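Local coordinates for ornithine carbamoyltransferase, mitochondrial (Coccidioides immitis, PDB 3SDS), which catalyses the transfer of the carbamoyl group from carbamoyl phosphate to L-ornithine, giving L-citrulline and phosphate in the arginine biosynthesis pathway, at residues A[195-200]-A[217-222]; A[303-308]-A[328-333]. All blocks are in the same frame, centred on the assembly; numbering follows the deposited sequence.

Interaction 1. Residues A[195-200]-A[217-222]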
loop_
_atom_site.group_PDB
_atom_site.type_symbol
_atom_site.label_atom_id
_atom_site.label_comp_id
_atom_site.label_asym_id
_atom_site.label_seq_id
_atom_site.Cartn_x
_atom_site.Cartn_y
_atom_site.Cartn_z
ATOM N N GLY A 195 -9.703 28.100 -22.045
ATOM C CA GLY A 195 -10.467 27.580 -20.903
ATOM C C GLY A 195 -10.259 28.339 -19.601
ATOM O O GLY A 195 -10.005 29.531 -19.616
ATOM N N ASP A 196 -10.364 27.645 -18.472
ATOM C CA ASP A 196 -10.170 28.277 -17.171
ATOM C C ASP A 196 -8.686 28.456 -16.805
ATOM O O ASP A 196 -7.834 27.655 -17.213
ATOM C CB ASP A 196 -10.908 27.502 -16.063
ATOM C CG ASP A 196 -10.894 28.237 -14.691
ATOM O OD1 ASP A 196 -10.894 29.508 -14.639
ATOM O OD2 ASP A 196 -10.893 27.528 -13.654
ATOM N N ALA A 197 -8.396 29.515 -16.045
ATOM C CA ALA A 197 -7.047 29.799 -15.554
ATOM C C ALA A 197 -6.809 29.036 -14.263
ATOM O O ALA A 197 -7.403 29.357 -13.235
ATOM C CB ALA A 197 -6.885 31.294 -15.307
ATOM N N ASN A 198 -5.956 28.023 -14.294
ATOM C CA ASN A 198 -5.741 27.253 -13.085
ATOM C C ASN A 198 -4.286 26.896 -12.825
ATOM O O ASN A 198 -3.390 27.278 -13.598
ATOM C CB ASN A 198 -6.640 26.003 -13.068
ATOM C CG ASN A 198 -6.327 25.017 -14.199
ATOM O OD1 ASN A 198 -5.206 24.950 -14.716
ATOM N ND2 ASN A 198 -7.327 24.229 -14.567
ATOM N N ASN A 199 -4.075 26.157 -11.732
ATOM C CA ASN A 199 -2.755 25.685 -11.307
ATOM C C ASN A 199 -1.827 25.203 -12.432
ATOM O O ASN A 199 -0.672 25.631 -12.490
ATOM C CB ASN A 199 -2.851 24.652 -10.160
ATOM C CG ASN A 199 -3.755 23.435 -10.482
ATOM O OD1 ASN A 199 -4.184 23.205 -11.622
ATOM N ND2 ASN A 199 -4.023 22.642 -9.452
ATOM N N VAL A 200 -2.339 24.351 -13.321
ATOM C CA VAL A 200 -1.542 23.790 -14.405
ATOM C C VAL A 200 -1.026 24.866 -15.362
ATOM O O VAL A 200 0.184 24.947 -15.626
ATOM C CB VAL A 200 -2.306 22.692 -15.171
ATOM C CG1 VAL A 200 -1.680 22.457 -16.549
ATOM C CG2 VAL A 200 -2.380 21.359 -14.324
ATOM N N VAL A 217 -3.564 33.373 -23.756
ATOM C CA VAL A 217 -4.561 32.783 -22.848
ATOM C C VAL A 217 -5.975 33.337 -23.021
ATOM O O VAL A 217 -6.232 34.523 -22.755
ATOM C CB VAL A 217 -4.131 32.930 -21.349
ATOM C CG1 VAL A 217 -5.205 32.368 -20.409
ATOM C CG2 VAL A 217 -2.792 32.238 -21.081
ATOM N N ALA A 218 -6.892 32.476 -23.451
ATOM C CA ALA A 218 -8.293 32.877 -23.600
ATOM C C ALA A 218 -9.118 32.324 -22.448
ATOM O O ALA A 218 -9.109 31.108 -22.194
ATOM C CB ALA A 218 -8.855 32.433 -24.949
ATOM N N THR A 219 -9.788 33.233 -21.734
ATOM C CA THR A 219 -10.665 32.893 -20.609
ATOM C C THR A 219 -11.877 33.816 -20.596
ATOM O O THR A 219 -11.807 34.954 -21.078
ATOM C CB THR A 219 -9.981 33.038 -19.201
ATOM O OG1 THR A 219 -9.843 34.425 -18.860
ATOM C CG2 THR A 219 -8.621 32.332 -19.118
ATOM N N PRO A 220 -12.995 33.343 -20.020
ATOM C CA PRO A 220 -14.161 34.211 -19.833
ATOM C C PRO A 220 -13.897 35.323 -18.818
ATOM O O PRO A 220 -13.015 35.178 -17.957
ATOM C CB PRO A 220 -15.219 33.259 -19.264
ATOM C CG PRO A 220 -14.719 31.888 -19.535
ATOM C CD PRO A 220 -13.238 31.980 -19.517
ATOM N N ARG A 221 -14.665 36.410 -18.909
ATOM C CA ARG A 221 -14.622 37.465 -17.894
ATOM C C ARG A 221 -14.928 36.887 -16.508
ATOM O O ARG A 221 -15.985 36.304 -16.301
ATOM C CB ARG A 221 -15.605 38.599 -18.235
ATOM N N GLY A 222 -13.986 37.039 -15.577
ATOM C CA GLY A 222 -14.136 36.548 -14.199
ATOM C C GLY A 222 -13.218 35.376 -13.848
ATOM O O GLY A 222 -13.103 34.995 -12.673
#
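Gly195 and Ala218 join the ends of two neighbouring parallel strands through one backbone hydrogen bond: Gly195 N donates to Ala218 O at 3.1 Å, and the N-H points almost straight at its acceptor (172°). The close-packed part of the contact lies just past this bond. Thr219 turns its side chain toward 195-200 and lays its methyl, not its hydroxyl, against the glycine carbonyl, with Thr219 CG2 3.2 Å from Gly195 O. The torsion explains the choice: CG2 stands anti to the carbonyl carbon, beside the backbone N, while OG1 sits between N and C (chi1 74°) and makes a weak hydrogen bond to Pro220 O within its own segment. A CA-H...O contact from Thr219 CA also reaches Gly195 O, at 3.6 Å. Gly195 itself adopts backbone angles in a region mostly confined to glycine.

Beyond this point the segments separate. Ala197 CB meets Thr219 CG2 at a looser 4.3 Å, and Pro220 approaches with CD, 4.1 Å from Gly195 O, while Phe283 and Phe286 pack on the proline. Farther out, 195-200 runs on to helix 199-210; the segment 217-222 diverges from it toward the solvent-exposed Gly222. Asn198 is the N-cap of that helix, its OD1 weakly accepting from Val200 N at 3.2 Å, and its ND2 is hydrogen-bonded to Asp265. Asn199 and Asp265 are, by similarity, ornithine-binding residues. The contact thus closes the beta-alpha-beta unit of strand 190-194, helix 199-210 and strand 214-218, where, as in Rossmann-like sheets, a loop from a strand's C-terminal end to the next helix borders the probable ornithine site.

Interaction 2. Residues A[303-308]-A[328-333]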
loop_
_atom_site.group_PDB
_atom_site.type_symbol
_atom_site.label_atom_id
_atom_site.label_comp_id
_atom_site.label_asym_id
_atom_site.label_seq_id
_atom_site.Cartn_x
_atom_site.Cartn_y
_atom_site.Cartn_z
ATOM N N LYS A 303 -1.143 20.798 -32.771
ATOM C CA LYS A 303 -1.243 19.594 -31.947
ATOM C C LYS A 303 -2.087 19.875 -30.707
ATOM O O LYS A 303 -2.200 21.020 -30.280
ATOM C CB LYS A 303 0.165 19.137 -31.534
ATOM C CG LYS A 303 1.150 18.851 -32.681
ATOM C CD LYS A 303 0.795 17.543 -33.374
ATOM C CE LYS A 303 1.987 16.912 -34.079
ATOM N NZ LYS A 303 1.988 17.121 -35.563
ATOM N N PHE A 304 -2.661 18.837 -30.116
ATOM C CA PHE A 304 -3.545 19.011 -28.970
ATOM C C PHE A 304 -3.021 18.368 -27.677
ATOM O O PHE A 304 -2.467 17.251 -27.703
ATOM C CB PHE A 304 -4.943 18.479 -29.296
ATOM C CG PHE A 304 -5.897 18.544 -28.140
ATOM C CD1 PHE A 304 -6.438 19.766 -27.734
ATOM C CD2 PHE A 304 -6.241 17.390 -27.441
ATOM C CE1 PHE A 304 -7.314 19.831 -26.656
ATOM C CE2 PHE A 304 -7.116 17.444 -26.361
ATOM C CZ PHE A 304 -7.646 18.668 -25.963
ATOM N N MET A 305 -3.221 19.077 -26.558
ATOM C CA MET A 305 -2.774 18.666 -25.215
ATOM C C MET A 305 -3.815 18.970 -24.113
ATOM O O MET A 305 -4.426 20.044 -24.094
ATOM C CB MET A 305 -1.440 19.330 -24.878
ATOM C CG MET A 305 -0.258 18.816 -25.694
ATOM S SD MET A 305 1.313 19.628 -25.324
ATOM C CE MET A 305 1.560 19.062 -23.639
ATOM N N HIS A 306 -3.987 18.014 -23.197
ATOM C CA HIS A 306 -4.933 18.055 -22.073
ATOM C C HIS A 306 -4.327 17.110 -21.017
ATOM O O HIS A 306 -3.901 16.010 -21.339
ATOM C CB HIS A 306 -6.290 17.534 -22.566
ATOM C CG HIS A 306 -7.426 17.669 -21.589
ATOM N ND1 HIS A 306 -7.309 17.390 -20.243
ATOM C CD2 HIS A 306 -8.730 17.984 -21.788
ATOM C CE1 HIS A 306 -8.478 17.570 -19.650
ATOM N NE2 HIS A 306 -9.359 17.925 -20.567
ATOM N N CYS A 307 -4.257 17.518 -19.758
ATOM C CA CYS A 307 -3.545 16.693 -18.770
ATOM C C CYS A 307 -4.347 15.570 -18.086
ATOM O O CYS A 307 -3.819 14.896 -17.197
ATOM C CB CYS A 307 -2.894 17.573 -17.708
ATOM S SG CYS A 307 -4.098 18.354 -16.642
ATOM N N LEU A 308 -5.604 15.374 -18.478
ATOM C CA LEU A 308 -6.438 14.257 -17.966
ATOM C C LEU A 308 -6.797 14.350 -16.469
ATOM O O LEU A 308 -6.050 14.952 -15.692
ATOM C CB LEU A 308 -5.795 12.897 -18.264
ATOM C CG LEU A 308 -5.426 12.600 -19.713
ATOM C CD1 LEU A 308 -4.994 11.175 -19.817
ATOM C CD2 LEU A 308 -6.588 12.884 -20.667
ATOM N N PHE A 328 -1.988 10.786 -24.699
ATOM C CA PHE A 328 -1.468 9.580 -24.038
ATOM C C PHE A 328 0.066 9.602 -23.808
ATOM O O PHE A 328 0.550 9.282 -22.704
ATOM C CB PHE A 328 -1.932 8.311 -24.775
ATOM C CG PHE A 328 -3.435 8.185 -24.864
ATOM C CD1 PHE A 328 -4.198 7.901 -23.722
ATOM C CD2 PHE A 328 -4.094 8.385 -26.078
ATOM C CE1 PHE A 328 -5.594 7.800 -23.791
ATOM C CE2 PHE A 328 -5.489 8.302 -26.158
ATOM C CZ PHE A 328 -6.241 8.000 -25.010
ATOM N N PRO A 329 0.844 9.988 -24.835
ATOM C CA PRO A 329 2.260 10.193 -24.510
ATOM C C PRO A 329 2.472 11.178 -23.344
ATOM O O PRO A 329 3.319 10.922 -22.483
ATOM C CB PRO A 329 2.835 10.745 -25.820
ATOM C CG PRO A 329 1.979 10.073 -26.873
ATOM C CD PRO A 329 0.596 10.097 -26.286
ATOM N N GLU A 330 1.692 12.265 -23.316
ATOM C CA GLU A 330 1.755 13.279 -22.258
ATOM C C GLU A 330 1.459 12.682 -20.879
ATOM O O GLU A 330 2.096 13.052 -19.886
ATOM C CB GLU A 330 0.755 14.393 -22.554
ATOM C CG GLU A 330 0.817 15.564 -21.590
ATOM C CD GLU A 330 -0.315 16.571 -21.769
ATOM O OE1 GLU A 330 -1.177 16.381 -22.662
ATOM O OE2 GLU A 330 -0.344 17.565 -20.998
ATOM N N ALA A 331 0.486 11.766 -20.828
ATOM C CA ALA A 331 0.127 11.058 -19.591
ATOM C C ALA A 331 1.275 10.165 -19.081
ATOM O O ALA A 331 1.612 10.204 -17.900
ATOM C CB ALA A 331 -1.161 10.256 -19.792
ATOM N N GLU A 332 1.865 9.376 -19.983
ATOM C CA GLU A 332 3.032 8.529 -19.690
ATOM C C GLU A 332 4.291 9.317 -19.293
ATOM O O GLU A 332 5.095 8.837 -18.465
ATOM C CB GLU A 332 3.354 7.604 -20.878
ATOM C CG GLU A 332 4.659 6.800 -20.716
ATOM C CD GLU A 332 5.144 6.105 -21.975
ATOM O OE1 GLU A 332 4.341 5.855 -22.907
ATOM O OE2 GLU A 332 6.351 5.798 -22.028
ATOM N N ASN A 333 4.480 10.505 -19.870
ATOM C CA ASN A 333 5.640 11.321 -19.510
ATOM C C ASN A 333 5.658 11.767 -18.030
ATOM O O ASN A 333 6.651 12.343 -17.568
ATOM C CB ASN A 333 5.791 12.515 -20.459
ATOM C CG ASN A 333 6.225 12.104 -21.893
ATOM O OD1 ASN A 333 6.847 11.053 -22.109
ATOM N ND2 ASN A 333 5.899 12.950 -22.871
#
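Glu330 reaches from its helix to His306 on strand 303-306 and takes a backbone hydrogen bond there: His306 N donates to Glu330 OE1 at 3.3 Å, on the syn side of the carboxylate, with a bent N-H...O angle of 140°. The side chain spans the gap because CG lies anti to the backbone N (chi1 -175°) and the chain stays extended beyond it. Asp162 of helix 156-169 lies close to Glu330 OE2, a like-charge neighbour that could raise the carboxylate's pKa. A second polar bond bridges residues 306 and 308: Leu308 N donates to His306 ND1 at 3.2 Å, tilted 24° from the imidazole plane. The far ring nitrogen, NE2, is hydrogen-bonded to Glu314.

Van der Waals contacts with carbon atoms line the carboxylate. Met305, bent at its last torsion, runs across the Glu330 side chain, with the terminal methyl CE 3.6 Å from Glu330 OE2. Cys307, by similarity the proton acceptor, comes no closer than 4.0 Å, from Cys307 CA to Glu330 OE2. Separately, Leu308 CD1 meets Ala331 CB at 3.9 Å in apolar packing.

Helix 327-347 thus lies near the C-terminal part of the outermost strand 303-306. Helix 156-169 adds Gln158 beside Cys307 and Glu330, strand 261-264 packs on Met305, and Val117 of a neighbouring subunit touches both Leu308 and Ala331.

Interactions 1 and 2 are both mostly buried and belong to the same five-stranded parallel sheet of the Asp/Orn binding domain, with centres about 19 Å apart. Interaction 1 links the ends of adjacent inner strands by one main-chain hydrogen bond and a methyl-carbonyl contact, within one subunit; interaction 2 ties an outermost strand to a helix through a carboxylate and apolar side chains, beside a subunit boundary of the trimer. Their elements meet where Val200 CG2 packs 4.2 Å from Cys307 SG. Near that junction, by similarity, interaction 1 brings an ornithine-binding asparagine, whereas interaction 2 brings the proton acceptor and carbamoyl phosphate residues.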